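Local coordinates for YcgJ protein (PDB 1XXL) that probably transfers methyl groups from S-adenosylmethionine to a substrate not yet identified, using a Rossmann-like domain of the methyltransferase superfamily, at residues D124-E129 / C226-L231; P131-F136 / D206-T211; S87-T92 / V113-G118; E22-D27 / V43-G48. All coordinates share one frame; numbering follows the deposited sequence.

Contact 1 of 4, residues D124-E129 / C226-L231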
loop_
_atom_site.group_PDB
_atom_site.type_symbol
_atom_site.label_atom_id
_atom_site.label_comp_id
_atom_site.label_asym_id
_atom_site.label_seq_id
_atom_site.Cartn_x
_atom_site.Cartn_y
_atom_site.Cartn_z
ATOM N N ASP A 124 -2.936 0.410 2.922
ATOM C CA ASP A 124 -1.621 0.730 3.400
ATOM C C ASP A 124 -1.628 0.766 4.911
ATOM O O ASP A 124 -2.668 0.735 5.545
ATOM C CB ASP A 124 -1.117 2.069 2.793
ATOM C CG ASP A 124 0.408 2.094 2.593
ATOM O OD1 ASP A 124 0.883 3.058 1.953
ATOM O OD2 ASP A 124 1.129 1.174 3.084
ATOM N N HIS A 125 -0.448 0.803 5.498
ATOM C CA HIS A 125 -0.377 1.180 6.887
ATOM C C HIS A 125 -0.357 2.721 6.939
ATOM O O HIS A 125 -0.054 3.385 5.946
ATOM C CB HIS A 125 0.754 0.501 7.676
ATOM C CG HIS A 125 2.016 0.318 6.917
ATOM N ND1 HIS A 125 3.012 1.263 6.903
ATOM C CD2 HIS A 125 2.460 -0.716 6.162
ATOM C CE1 HIS A 125 4.015 0.829 6.158
ATOM N NE2 HIS A 125 3.700 -0.368 5.690
ATOM N N TYR A 126 -0.794 3.267 8.056
ATOM C CA TYR A 126 -0.982 4.697 8.168
ATOM C C TYR A 126 -0.403 5.237 9.475
ATOM O O TYR A 126 -0.188 4.504 10.423
ATOM C CB TYR A 126 -2.471 5.028 8.024
ATOM C CG TYR A 126 -3.383 4.455 9.092
ATOM C CD1 TYR A 126 -4.015 3.231 8.922
ATOM C CD2 TYR A 126 -3.608 5.143 10.263
ATOM C CE1 TYR A 126 -4.873 2.727 9.887
ATOM C CE2 TYR A 126 -4.425 4.648 11.222
ATOM C CZ TYR A 126 -5.064 3.434 11.037
ATOM O OH TYR A 126 -5.864 2.947 12.028
ATOM N N ALA A 127 -0.169 6.542 9.488
ATOM C CA ALA A 127 0.301 7.282 10.650
ATOM C C ALA A 127 -0.889 7.633 11.542
ATOM O O ALA A 127 -1.912 8.109 11.052
ATOM C CB ALA A 127 0.976 8.562 10.194
ATOM N N PRO A 128 -0.765 7.394 12.866
ATOM C CA PRO A 128 -1.764 7.919 13.777
ATOM C C PRO A 128 -1.866 9.447 13.659
ATOM O O PRO A 128 -0.949 10.105 13.144
ATOM C CB PRO A 128 -1.249 7.486 15.154
ATOM C CG PRO A 128 -0.404 6.312 14.884
ATOM C CD PRO A 128 0.250 6.603 13.568
ATOM N N GLU A 129 -2.987 9.984 14.104
ATOM C CA GLU A 129 -3.233 11.425 14.049
ATOM C C GLU A 129 -2.220 12.217 14.886
ATOM O O GLU A 129 -1.744 13.267 14.449
ATOM C CB GLU A 129 -4.664 11.720 14.506
ATOM C CG GLU A 129 -5.730 11.234 13.520
ATOM C CD GLU A 129 -5.582 11.876 12.129
ATOM O OE1 GLU A 129 -5.474 11.139 11.118
ATOM O OE2 GLU A 129 -5.555 13.125 12.059
ATOM N N CYS A 226 3.081 -3.891 16.058
ATOM C CA CYS A 226 2.017 -3.808 15.085
ATOM C C CYS A 226 2.031 -2.473 14.391
ATOM O O CYS A 226 2.253 -1.437 15.017
ATOM C CB CYS A 226 0.644 -3.992 15.730
ATOM S SG CYS A 226 0.269 -5.681 16.320
ATOM N N LEU A 227 1.761 -2.513 13.100
ATOM C CA LEU A 227 1.508 -1.343 12.309
ATOM C C LEU A 227 -0.014 -1.170 12.225
ATOM O O LEU A 227 -0.762 -2.100 12.513
ATOM C CB LEU A 227 2.115 -1.498 10.921
ATOM C CG LEU A 227 3.521 -0.967 10.594
ATOM C CD1 LEU A 227 4.408 -0.588 11.751
ATOM C CD2 LEU A 227 4.247 -1.835 9.606
ATOM N N LYS A 228 -0.458 0.039 11.872
ATOM C CA LYS A 228 -1.888 0.335 11.702
ATOM C C LYS A 228 -2.257 0.260 10.231
ATOM O O LYS A 228 -1.762 1.049 9.427
ATOM C CB LYS A 228 -2.214 1.739 12.221
ATOM C CG LYS A 228 -1.579 2.117 13.539
ATOM C CD LYS A 228 -1.793 1.085 14.618
ATOM C CE LYS A 228 -3.150 1.147 15.185
ATOM N NZ LYS A 228 -3.129 0.436 16.525
ATOM N N ALA A 229 -3.124 -0.678 9.877
ATOM C CA ALA A 229 -3.455 -0.946 8.477
ATOM C C ALA A 229 -4.891 -0.626 8.233
ATOM O O ALA A 229 -5.708 -0.661 9.156
ATOM C CB ALA A 229 -3.180 -2.383 8.151
ATOM N N ILE A 230 -5.197 -0.302 6.981
ATOM C CA ILE A 230 -6.550 0.032 6.588
ATOM C C ILE A 230 -6.818 -0.337 5.124
ATOM O O ILE A 230 -5.904 -0.375 4.310
ATOM C CB ILE A 230 -6.792 1.552 6.850
ATOM C CG1 ILE A 230 -8.282 1.881 6.819
ATOM C CG2 ILE A 230 -5.942 2.383 5.889
ATOM C CD1 ILE A 230 -8.629 3.341 7.256
ATOM N N LEU A 231 -8.079 -0.614 4.804
ATOM C CA LEU A 231 -8.564 -0.535 3.433
ATOM C C LEU A 231 -9.480 0.652 3.357
ATOM O O LEU A 231 -10.498 0.722 4.079
ATOM C CB LEU A 231 -9.318 -1.783 2.985
ATOM C CG LEU A 231 -10.092 -1.631 1.650
ATOM C CD1 LEU A 231 -9.171 -1.320 0.497
ATOM C CD2 LEU A 231 -10.893 -2.913 1.323
HETATM O O HOH W 1 1.289 2.330 10.875
HETATM O O HOH W 2 -5.676 0.316 11.990
#
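Asp124 and Ile230 form an antiparallel hydrogen-bonded pair: Ile230 N donates to Asp124 O over 3.1 Å, whereas the return bond from Asp124 N to Ile230 O is weak. His125 and Ala229 make the adjoining non-hydrogen-bonded pair. Beyond them Tyr126 N donates to Lys228 O, a bond left doubtful by the crowding of that oxygen in the model.

Two CH-pi contacts carry the side chains. Leu227 CD2 sits 4.0 Å from the centroid of the His125 ring, over its centre, and Asp124 OD2 covers the opposite face. Tyr126 CG stands between its backbone N and carbonyl carbon (chi1 63°), and the ring beyond lies against strand 226-231. Lys228 CB rests over one ring face, offset toward the rim and 3.5 Å from Tyr126 CZ, while Tyr126 CD1 meets Ile230 CG2 at 3.7 Å.

One water joins Tyr126 OH (2.6 Å) to Ala229 O (3.0 Å); another donates to Tyr126 O and accepts from Lys228 N. An alanine in place of Tyr126 would probably leave Lys228 CB and Ile230 CG2 without their aromatic cover and the first water held by Ala229 O with one partner fewer.

The polar tips find mates elsewhere: Asp124 with His98, His125 with Glu151, Lys228 with Asn175. At this end of strand 118-125, strand 222-236, the antiparallel strand of the class I methyltransferase sheet, is thus held by few direct backbone bonds, with rings and water completing the seam.

Contact 2 of 4, residues P131-F136 / D206-T211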
loop_
_atom_site.group_PDB
_atom_site.type_symbol
_atom_site.label_atom_id
_atom_site.label_comp_id
_atom_site.label_asym_id
_atom_site.label_seq_id
_atom_site.Cartn_x
_atom_site.Cartn_y
_atom_site.Cartn_z
ATOM N N PRO A 131 0.965 13.656 16.050
ATOM C CA PRO A 131 2.171 13.822 15.255
ATOM C C PRO A 131 3.383 13.093 15.776
ATOM O O PRO A 131 4.224 12.732 14.988
ATOM C CB PRO A 131 2.422 15.341 15.290
ATOM C CG PRO A 131 1.128 15.925 15.719
ATOM C CD PRO A 131 0.439 14.955 16.524
ATOM N N VAL A 132 3.471 12.901 17.083
ATOM C CA VAL A 132 4.610 12.205 17.707
ATOM C C VAL A 132 4.590 10.699 17.396
ATOM O O VAL A 132 5.643 10.071 17.242
ATOM C CB VAL A 132 4.654 12.478 19.245
ATOM C CG1 VAL A 132 5.813 11.805 19.881
ATOM C CG2 VAL A 132 4.833 13.989 19.497
ATOM N N LEU A 133 3.397 10.134 17.264
ATOM C CA LEU A 133 3.251 8.725 16.888
ATOM C C LEU A 133 3.430 8.567 15.375
ATOM O O LEU A 133 4.022 7.590 14.916
ATOM C CB LEU A 133 1.904 8.186 17.333
ATOM C CG LEU A 133 1.653 8.237 18.842
ATOM C CD1 LEU A 133 0.275 7.739 19.149
ATOM C CD2 LEU A 133 2.680 7.457 19.630
ATOM N N ASP A 134 2.891 9.534 14.629
ATOM C CA ASP A 134 3.120 9.672 13.181
ATOM C C ASP A 134 4.632 9.591 12.866
ATOM O O ASP A 134 5.115 8.759 12.088
ATOM C CB ASP A 134 2.538 11.013 12.755
ATOM C CG ASP A 134 2.734 11.321 11.303
ATOM O OD1 ASP A 134 1.804 11.956 10.741
ATOM O OD2 ASP A 134 3.774 10.945 10.721
ATOM N N GLU A 135 5.369 10.463 13.517
ATOM C CA GLU A 135 6.819 10.525 13.401
ATOM C C GLU A 135 7.527 9.210 13.850
ATOM O O GLU A 135 8.460 8.739 13.203
ATOM C CB GLU A 135 7.203 11.723 14.247
ATOM C CG GLU A 135 8.594 12.131 14.386
ATOM C CD GLU A 135 8.652 13.453 15.191
ATOM O OE1 GLU A 135 9.674 13.685 15.887
ATOM O OE2 GLU A 135 7.648 14.240 15.145
ATOM N N PHE A 136 7.053 8.599 14.929
ATOM C CA PHE A 136 7.674 7.379 15.461
ATOM C C PHE A 136 7.641 6.252 14.434
ATOM O O PHE A 136 8.657 5.615 14.142
ATOM C CB PHE A 136 6.959 6.931 16.736
ATOM C CG PHE A 136 7.507 5.671 17.311
ATOM C CD1 PHE A 136 6.980 4.431 16.949
ATOM C CD2 PHE A 136 8.561 5.710 18.212
ATOM C CE1 PHE A 136 7.508 3.267 17.478
ATOM C CE2 PHE A 136 9.071 4.552 18.739
ATOM C CZ PHE A 136 8.551 3.338 18.369
ATOM N N ASP A 206 5.324 5.530 26.380
ATOM C CA ASP A 206 4.244 4.653 26.769
ATOM C C ASP A 206 3.148 4.623 25.716
ATOM O O ASP A 206 2.612 3.572 25.418
ATOM C CB ASP A 206 3.656 5.082 28.110
ATOM C CG ASP A 206 4.606 4.835 29.267
ATOM O OD1 ASP A 206 5.520 3.996 29.118
ATOM O OD2 ASP A 206 4.439 5.474 30.327
ATOM N N GLU A 207 2.841 5.781 25.141
ATOM C CA GLU A 207 1.796 5.882 24.130
ATOM C C GLU A 207 2.190 5.101 22.852
ATOM O O GLU A 207 1.343 4.441 22.267
ATOM C CB GLU A 207 1.489 7.345 23.788
ATOM C CG GLU A 207 1.338 8.286 25.001
ATOM C CD GLU A 207 2.701 8.735 25.561
ATOM O OE1 GLU A 207 3.525 9.287 24.790
ATOM O OE2 GLU A 207 2.969 8.500 26.756
ATOM N N ALA A 208 3.452 5.187 22.429
ATOM C CA ALA A 208 3.942 4.446 21.262
ATOM C C ALA A 208 3.946 2.923 21.503
ATOM O O ALA A 208 3.579 2.120 20.625
ATOM C CB ALA A 208 5.334 4.928 20.870
ATOM N N ARG A 209 4.368 2.541 22.702
ATOM C CA ARG A 209 4.352 1.150 23.110
ATOM C C ARG A 209 2.943 0.540 23.093
ATOM O O ARG A 209 2.766 -0.621 22.716
ATOM C CB ARG A 209 4.953 1.032 24.498
ATOM C CG ARG A 209 6.462 1.098 24.526
ATOM C CD ARG A 209 6.929 1.489 25.930
ATOM N NE ARG A 209 7.934 0.581 26.483
ATOM C CZ ARG A 209 9.254 0.646 26.259
ATOM N NH1 ARG A 209 9.778 1.600 25.502
ATOM N NH2 ARG A 209 10.065 -0.260 26.828
ATOM N N ASP A 210 1.950 1.328 23.518
ATOM C CA ASP A 210 0.538 0.924 23.482
ATOM C C ASP A 210 0.014 0.894 22.043
ATOM O O ASP A 210 -0.520 -0.102 21.587
ATOM C CB ASP A 210 -0.287 1.898 24.353
ATOM C CG ASP A 210 -1.796 1.547 24.407
ATOM O OD1 ASP A 210 -2.151 0.332 24.494
ATOM O OD2 ASP A 210 -2.635 2.501 24.370
ATOM N N THR A 211 0.187 1.990 21.319
ATOM C CA THR A 211 -0.343 2.111 19.970
ATOM C C THR A 211 0.238 1.059 19.033
ATOM O O THR A 211 -0.479 0.488 18.227
ATOM C CB THR A 211 -0.047 3.516 19.394
ATOM O OG1 THR A 211 -0.714 4.503 20.198
ATOM C CG2 THR A 211 -0.529 3.637 17.951
#
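Glu207 O is gripped twice by Thr211, the residue one helical turn on: Thr211 N and Thr211 OG1 each donate to it over 2.9 Å, reaching it from opposite faces of the carbonyl plane. OG1 lies beside its own backbone N, anti to the carbonyl carbon (chi1 -63°), which turns the hydroxyl back along helix 206-211. Thr211 OG1 also faces the other helix, where it meets Leu133 CD1 tip to tip at 3.5 Å.

Leu133 supplies much of the contact from helix 131-136. Its second methyl, CD2, presses on the backbone of the opposing helix, 3.6 Å from Ala208 CA, and also touches Ala208 CB at 3.9 Å. The two helical segments cross at -64° with their axes 10.2 Å apart, a steep angle at which Ala208, with nothing beyond CB, lets the larger side chains in. Helix 131-144 follows strand 118-125 of the Rossmann-like central sheet, whereas the short helix 206-211 belongs to the chain leading back into strand 222-236; the annotated S-adenosylmethionine residues lie elsewhere.

Phe136 offers a ring face to the same alanine: Ala208 CB stands over the ring centre, 4.1 Å from the centroid and 3° off the normal, a CH-pi contact. The ring also stacks with His200 and touches Ala204 and Ile214. At the exposed margin Glu207 CB approaches Leu133 CD2, while Glu207 OE1 bonds to Ser205 OG.

Contact 3 of 4, residues S87-T92 / V113-G118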
loop_
_atom_site.group_PDB
_atom_site.type_symbol
_atom_site.label_atom_id
_atom_site.label_comp_id
_atom_site.label_asym_id
_atom_site.label_seq_id
_atom_site.Cartn_x
_atom_site.Cartn_y
_atom_site.Cartn_z
ATOM N N SER A 87 -10.607 5.685 -17.627
ATOM C CA SER A 87 -10.381 4.431 -18.352
ATOM C C SER A 87 -10.457 3.144 -17.511
ATOM O O SER A 87 -10.528 2.053 -18.066
ATOM C CB SER A 87 -9.076 4.513 -19.178
ATOM O OG SER A 87 -7.920 4.566 -18.373
ATOM N N PHE A 88 -10.468 3.252 -16.188
ATOM C CA PHE A 88 -10.532 2.060 -15.340
ATOM C C PHE A 88 -11.761 2.051 -14.422
ATOM O O PHE A 88 -12.192 3.081 -13.913
ATOM C CB PHE A 88 -9.253 1.913 -14.507
ATOM C CG PHE A 88 -8.016 1.690 -15.330
ATOM C CD1 PHE A 88 -7.685 0.415 -15.775
ATOM C CD2 PHE A 88 -7.194 2.750 -15.664
ATOM C CE1 PHE A 88 -6.554 0.205 -16.519
ATOM C CE2 PHE A 88 -6.059 2.545 -16.432
ATOM C CZ PHE A 88 -5.745 1.262 -16.855
ATOM N N ASP A 89 -12.297 0.859 -14.226
ATOM C CA ASP A 89 -13.433 0.637 -13.356
ATOM C C ASP A 89 -12.964 0.527 -11.919
ATOM O O ASP A 89 -13.639 0.956 -10.997
ATOM C CB ASP A 89 -14.157 -0.666 -13.764
ATOM C CG ASP A 89 -14.745 -0.580 -15.151
ATOM O OD1 ASP A 89 -14.146 -1.122 -16.120
ATOM O OD2 ASP A 89 -15.785 0.082 -15.265
ATOM N N ILE A 90 -11.814 -0.098 -11.748
ATOM C CA ILE A 90 -11.240 -0.335 -10.438
ATOM C C ILE A 90 -9.746 -0.038 -10.517
ATOM O O ILE A 90 -9.075 -0.399 -11.499
ATOM C CB ILE A 90 -11.412 -1.801 -10.013
ATOM C CG1 ILE A 90 -12.902 -2.198 -9.999
ATOM C CG2 ILE A 90 -10.754 -2.036 -8.658
ATOM C CD1 ILE A 90 -13.151 -3.700 -9.957
ATOM N N ILE A 91 -9.241 0.631 -9.483
ATOM C CA ILE A 91 -7.815 0.880 -9.324
ATOM C C ILE A 91 -7.436 0.441 -7.932
ATOM O O ILE A 91 -8.092 0.815 -6.984
ATOM C CB ILE A 91 -7.433 2.376 -9.523
ATOM C CG1 ILE A 91 -7.858 2.857 -10.913
ATOM C CG2 ILE A 91 -5.916 2.568 -9.275
ATOM C CD1 ILE A 91 -7.721 4.336 -11.126
ATOM N N THR A 92 -6.383 -0.365 -7.833
ATOM C CA THR A 92 -5.929 -0.939 -6.584
ATOM C C THR A 92 -4.517 -0.475 -6.299
ATOM O O THR A 92 -3.718 -0.235 -7.205
ATOM C CB THR A 92 -5.947 -2.515 -6.586
ATOM O OG1 THR A 92 -5.078 -3.021 -7.612
ATOM C CG2 THR A 92 -7.354 -3.055 -6.842
ATOM N N VAL A 113 -7.676 8.945 -14.104
ATOM C CA VAL A 113 -7.832 7.714 -14.898
ATOM C C VAL A 113 -8.974 6.800 -14.446
ATOM O O VAL A 113 -9.336 5.869 -15.170
ATOM C CB VAL A 113 -6.498 6.885 -15.013
ATOM C CG1 VAL A 113 -5.396 7.734 -15.580
ATOM C CG2 VAL A 113 -6.069 6.277 -13.690
ATOM N N LEU A 114 -9.528 7.059 -13.258
ATOM C CA LEU A 114 -10.692 6.335 -12.759
ATOM C C LEU A 114 -11.947 6.788 -13.504
ATOM O O LEU A 114 -12.139 7.972 -13.731
ATOM C CB LEU A 114 -10.822 6.584 -11.241
ATOM C CG LEU A 114 -11.735 5.728 -10.365
ATOM C CD1 LEU A 114 -11.531 4.213 -10.557
ATOM C CD2 LEU A 114 -11.507 6.116 -8.896
ATOM N N LYS A 115 -12.793 5.848 -13.911
ATOM C CA LYS A 115 -14.093 6.184 -14.487
ATOM C C LYS A 115 -14.988 6.805 -13.411
ATOM O O LYS A 115 -14.847 6.501 -12.225
ATOM C CB LYS A 115 -14.797 4.928 -15.054
ATOM C CG LYS A 115 -14.166 4.353 -16.339
ATOM C CD LYS A 115 -14.858 3.058 -16.823
ATOM C CE LYS A 115 -14.194 2.553 -18.108
ATOM N NZ LYS A 115 -14.572 1.124 -18.478
ATOM N N GLN A 116 -15.921 7.656 -13.827
ATOM C CA GLN A 116 -16.967 8.116 -12.936
ATOM C C GLN A 116 -17.611 6.953 -12.218
ATOM O O GLN A 116 -17.950 5.936 -12.833
ATOM C CB GLN A 116 -18.061 8.867 -13.693
ATOM C CG GLN A 116 -17.743 10.320 -13.963
ATOM C CD GLN A 116 -17.457 11.130 -12.720
ATOM O OE1 GLN A 116 -16.567 11.978 -12.740
ATOM N NE2 GLN A 116 -18.202 10.890 -11.642
ATOM N N ASP A 117 -17.782 7.126 -10.906
ATOM C CA ASP A 117 -18.316 6.103 -10.033
ATOM C C ASP A 117 -17.447 4.836 -9.971
ATOM O O ASP A 117 -17.863 3.854 -9.396
ATOM C CB ASP A 117 -19.770 5.781 -10.399
ATOM C CG ASP A 117 -20.641 7.037 -10.472
ATOM O OD1 ASP A 117 -20.561 7.879 -9.544
ATOM O OD2 ASP A 117 -21.366 7.214 -11.483
ATOM N N GLY A 118 -16.222 4.892 -10.498
ATOM C CA GLY A 118 -15.265 3.816 -10.349
ATOM C C GLY A 118 -14.721 3.774 -8.928
ATOM O O GLY A 118 -14.867 4.754 -8.171
HETATM O O HOH W 3 -12.362 1.540 -20.269
#
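Lys115 packs against Ser87-Asp89 where, in this Rossmann-like domain, the chain returns to the sheet: strand 88-94 leads into helix 103-113, and Phe88 and Leu114 then form a parallel bridge ahead of strand 118-125. Lys115 CB and CG both lie against the carbonyl of Phe88, CG 3.4 Å from Phe88 O. CD passes Asp89 OD2 at 3.5 Å and CE reaches Ser87 O at 3.7 Å. At the tip, NZ makes a salt bridge with Asp89 OD1 (3.3 Å), approaching from above the carboxylate plane, and a weak bond to a water that donates to Ser87 O. The chain is extended beyond CG, which carries the ammonium group as far as the carboxylate; Asp89 OD1 has a second partner in Arg24 N. An alanine in place of Lys115 would probably leave the Asp89 carboxylate without its charged mate and the Phe88 carbonyl less covered.

The backbone beneath is bonded more firmly. Lys115 N donates almost straight to Phe88 O (2.8 Å, 171°). Val113 O, at the end of the helix, is gripped by two donors: Phe88 N, and Ser87 N (2.8 Å) from well above the carbonyl plane. From Lys115 to Gly118 the chain makes a type II turn. On the buried side Ile91 crosses Val113 at about a right angle, its CD1 methyl 3.6 Å from Val113 CG2 and also touching Leu114 CB.

Contact 4 of 4, residues E22-D27 / V43-G48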
loop_
_atom_site.group_PDB
_atom_site.type_symbol
_atom_site.label_atom_id
_atom_site.label_comp_id
_atom_site.label_asym_id
_atom_site.label_seq_id
_atom_site.Cartn_x
_atom_site.Cartn_y
_atom_site.Cartn_z
ATOM N N GLU A 22 -16.765 -7.531 -17.258
ATOM C CA GLU A 22 -16.354 -6.488 -18.206
ATOM C C GLU A 22 -15.435 -5.393 -17.610
ATOM O O GLU A 22 -15.090 -4.430 -18.288
ATOM C CB GLU A 22 -17.585 -5.845 -18.849
ATOM C CG GLU A 22 -18.437 -4.962 -17.924
ATOM C CD GLU A 22 -19.458 -5.724 -17.092
ATOM O OE1 GLU A 22 -20.282 -5.033 -16.427
ATOM O OE2 GLU A 22 -19.446 -6.986 -17.099
ATOM N N HIS A 23 -15.032 -5.549 -16.354
ATOM C CA HIS A 23 -14.235 -4.528 -15.700
ATOM C C HIS A 23 -12.775 -4.507 -16.147
ATOM O O HIS A 23 -12.167 -5.536 -16.412
ATOM C CB HIS A 23 -14.311 -4.682 -14.181
ATOM C CG HIS A 23 -15.565 -4.127 -13.578
ATOM N ND1 HIS A 23 -16.012 -4.498 -12.329
ATOM C CD2 HIS A 23 -16.463 -3.231 -14.049
ATOM C CE1 HIS A 23 -17.118 -3.831 -12.046
ATOM N NE2 HIS A 23 -17.417 -3.065 -13.077
ATOM N N ARG A 24 -12.231 -3.300 -16.213
ATOM C CA ARG A 24 -10.813 -3.066 -16.453
ATOM C C ARG A 24 -10.191 -2.535 -15.163
ATOM O O ARG A 24 -10.712 -1.582 -14.560
ATOM C CB ARG A 24 -10.643 -2.084 -17.602
ATOM C CG ARG A 24 -11.250 -2.612 -18.897
ATOM C CD ARG A 24 -10.753 -1.853 -20.095
ATOM N NE ARG A 24 -11.430 -2.247 -21.340
ATOM C CZ ARG A 24 -11.360 -1.562 -22.489
ATOM N NH1 ARG A 24 -10.650 -0.428 -22.584
ATOM N NH2 ARG A 24 -12.005 -2.013 -23.568
ATOM N N VAL A 25 -9.099 -3.165 -14.740
ATOM C CA VAL A 25 -8.479 -2.889 -13.446
ATOM C C VAL A 25 -7.033 -2.424 -13.637
ATOM O O VAL A 25 -6.267 -2.990 -14.444
ATOM C CB VAL A 25 -8.472 -4.172 -12.543
ATOM C CG1 VAL A 25 -7.837 -3.926 -11.181
ATOM C CG2 VAL A 25 -9.864 -4.726 -12.384
ATOM N N LEU A 26 -6.656 -1.421 -12.861
ATOM C CA LEU A 26 -5.288 -0.984 -12.793
ATOM C C LEU A 26 -4.761 -1.241 -11.383
ATOM O O LEU A 26 -5.399 -0.854 -10.388
ATOM C CB LEU A 26 -5.196 0.497 -13.137
ATOM C CG LEU A 26 -3.876 1.209 -12.887
ATOM C CD1 LEU A 26 -2.784 0.658 -13.757
ATOM C CD2 LEU A 26 -4.029 2.713 -13.111
ATOM N N ASP A 27 -3.587 -1.863 -11.317
ATOM C CA ASP A 27 -2.851 -2.063 -10.066
ATOM C C ASP A 27 -1.575 -1.221 -10.051
ATOM O O ASP A 27 -0.660 -1.419 -10.871
ATOM C CB ASP A 27 -2.484 -3.535 -9.869
ATOM C CG ASP A 27 -1.774 -3.795 -8.526
ATOM O OD1 ASP A 27 -2.112 -3.138 -7.490
ATOM O OD2 ASP A 27 -0.874 -4.666 -8.512
ATOM N N VAL A 43 -12.364 -10.403 -13.774
ATOM C CA VAL A 43 -12.502 -9.191 -14.573
ATOM C C VAL A 43 -11.999 -9.446 -15.986
ATOM O O VAL A 43 -11.396 -10.464 -16.256
ATOM C CB VAL A 43 -11.725 -7.992 -13.937
ATOM C CG1 VAL A 43 -12.284 -7.645 -12.521
ATOM C CG2 VAL A 43 -10.211 -8.276 -13.861
ATOM N N GLN A 44 -12.241 -8.490 -16.878
ATOM C CA GLN A 44 -11.803 -8.584 -18.255
ATOM C C GLN A 44 -10.290 -8.460 -18.415
ATOM O O GLN A 44 -9.662 -9.173 -19.205
ATOM C CB GLN A 44 -12.451 -7.473 -19.054
ATOM C CG GLN A 44 -12.206 -7.567 -20.532
ATOM C CD GLN A 44 -12.919 -6.461 -21.246
ATOM O OE1 GLN A 44 -12.393 -5.362 -21.376
ATOM N NE2 GLN A 44 -14.145 -6.731 -21.688
ATOM N N GLU A 45 -9.700 -7.555 -17.645
ATOM C CA GLU A 45 -8.331 -7.171 -17.874
ATOM C C GLU A 45 -7.747 -6.473 -16.652
ATOM O O GLU A 45 -8.393 -5.596 -16.059
ATOM C CB GLU A 45 -8.351 -6.219 -19.066
ATOM C CG GLU A 45 -7.057 -5.610 -19.445
ATOM C CD GLU A 45 -7.221 -4.592 -20.586
ATOM O OE1 GLU A 45 -6.225 -3.904 -20.896
ATOM O OE2 GLU A 45 -8.337 -4.490 -21.179
ATOM N N CYS A 46 -6.524 -6.868 -16.304
ATOM C CA CYS A 46 -5.740 -6.189 -15.279
ATOM C C CYS A 46 -4.452 -5.643 -15.873
ATOM O O CYS A 46 -3.748 -6.345 -16.593
ATOM C CB CYS A 46 -5.361 -7.165 -14.196
ATOM S SG CYS A 46 -6.725 -7.870 -13.399
ATOM N N ILE A 47 -4.162 -4.386 -15.579
ATOM C CA ILE A 47 -2.910 -3.757 -15.963
ATOM C C ILE A 47 -2.177 -3.384 -14.693
ATOM O O ILE A 47 -2.757 -2.766 -13.811
ATOM C CB ILE A 47 -3.150 -2.532 -16.820
ATOM C CG1 ILE A 47 -3.765 -2.957 -18.144
ATOM C CG2 ILE A 47 -1.839 -1.797 -17.074
ATOM C CD1 ILE A 47 -4.080 -1.791 -19.046
ATOM N N GLY A 48 -0.916 -3.787 -14.588
ATOM C CA GLY A 48 -0.078 -3.445 -13.445
ATOM C C GLY A 48 0.989 -2.452 -13.845
ATOM O O GLY A 48 1.564 -2.566 -14.927
#
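Val25 is held by both its N-H and its C=O to strand 45-48: Val25 N donates to Glu45 O over 2.9 Å, and Ile47 N returns a 2.8 Å bond to Val25 O. The ladder continues to Asp27 N, which reaches Ile47 O almost straight (170°). Here the packing is close. Val25 CG2 lies beside its backbone N, anti to the carbonyl carbon, and meets Val43 CG1 at 3.8 Å, the two side chains crossing at about a right angle; Cys46 SG touches Val25 CB on the same face.

These parallel strands are the two arms of the beta-alpha-beta unit formed with helix 34-39, the opening of a Rossmann-like fold. Cys46 packs on Ala36 of that helix, and the side chain of Asp27, bonded to Thr92 OG1, lies about 6 Å from Gly29, which binds S-adenosylmethionine.

Toward Glu22 and Gln44 the contact loosens and becomes polar and exposed. His23 O accepts from Gln44 N at 3.0 Å and only weakly from Glu45 N. The extended arm of Arg24 runs side by side with Gln44, and NE donates to Gln44 OE1 over 3.3 Å. Glu45 OE2 forms a long salt bridge, 3.8 Å from Arg24 NE and well out of the guanidinium plane.

Overall arrangement
Contacts 1, 3 and 4 all reach the same central sheet, but at different places. Contact 4 joins two parallel strands with a regular backbone ladder and ends in an exposed polar margin. Contact 3, its centre about 10 Å from that of contact 4, touches it through strand 88-94, the neighbour of strand 24-28: Thr92 N and Leu26 O lie 2.8 Å apart. Contact 1 lies deeper, its centre about 10 Å from the chain's centre, and trades a long ladder for ring faces and waters at an antiparallel seam. Contact 2 is buried but peripheral and apolar across its helices; it meets contact 1 where Lys228 NZ reaches Thr211 O, on the far side of the chain's centre from contacts 3 and 4.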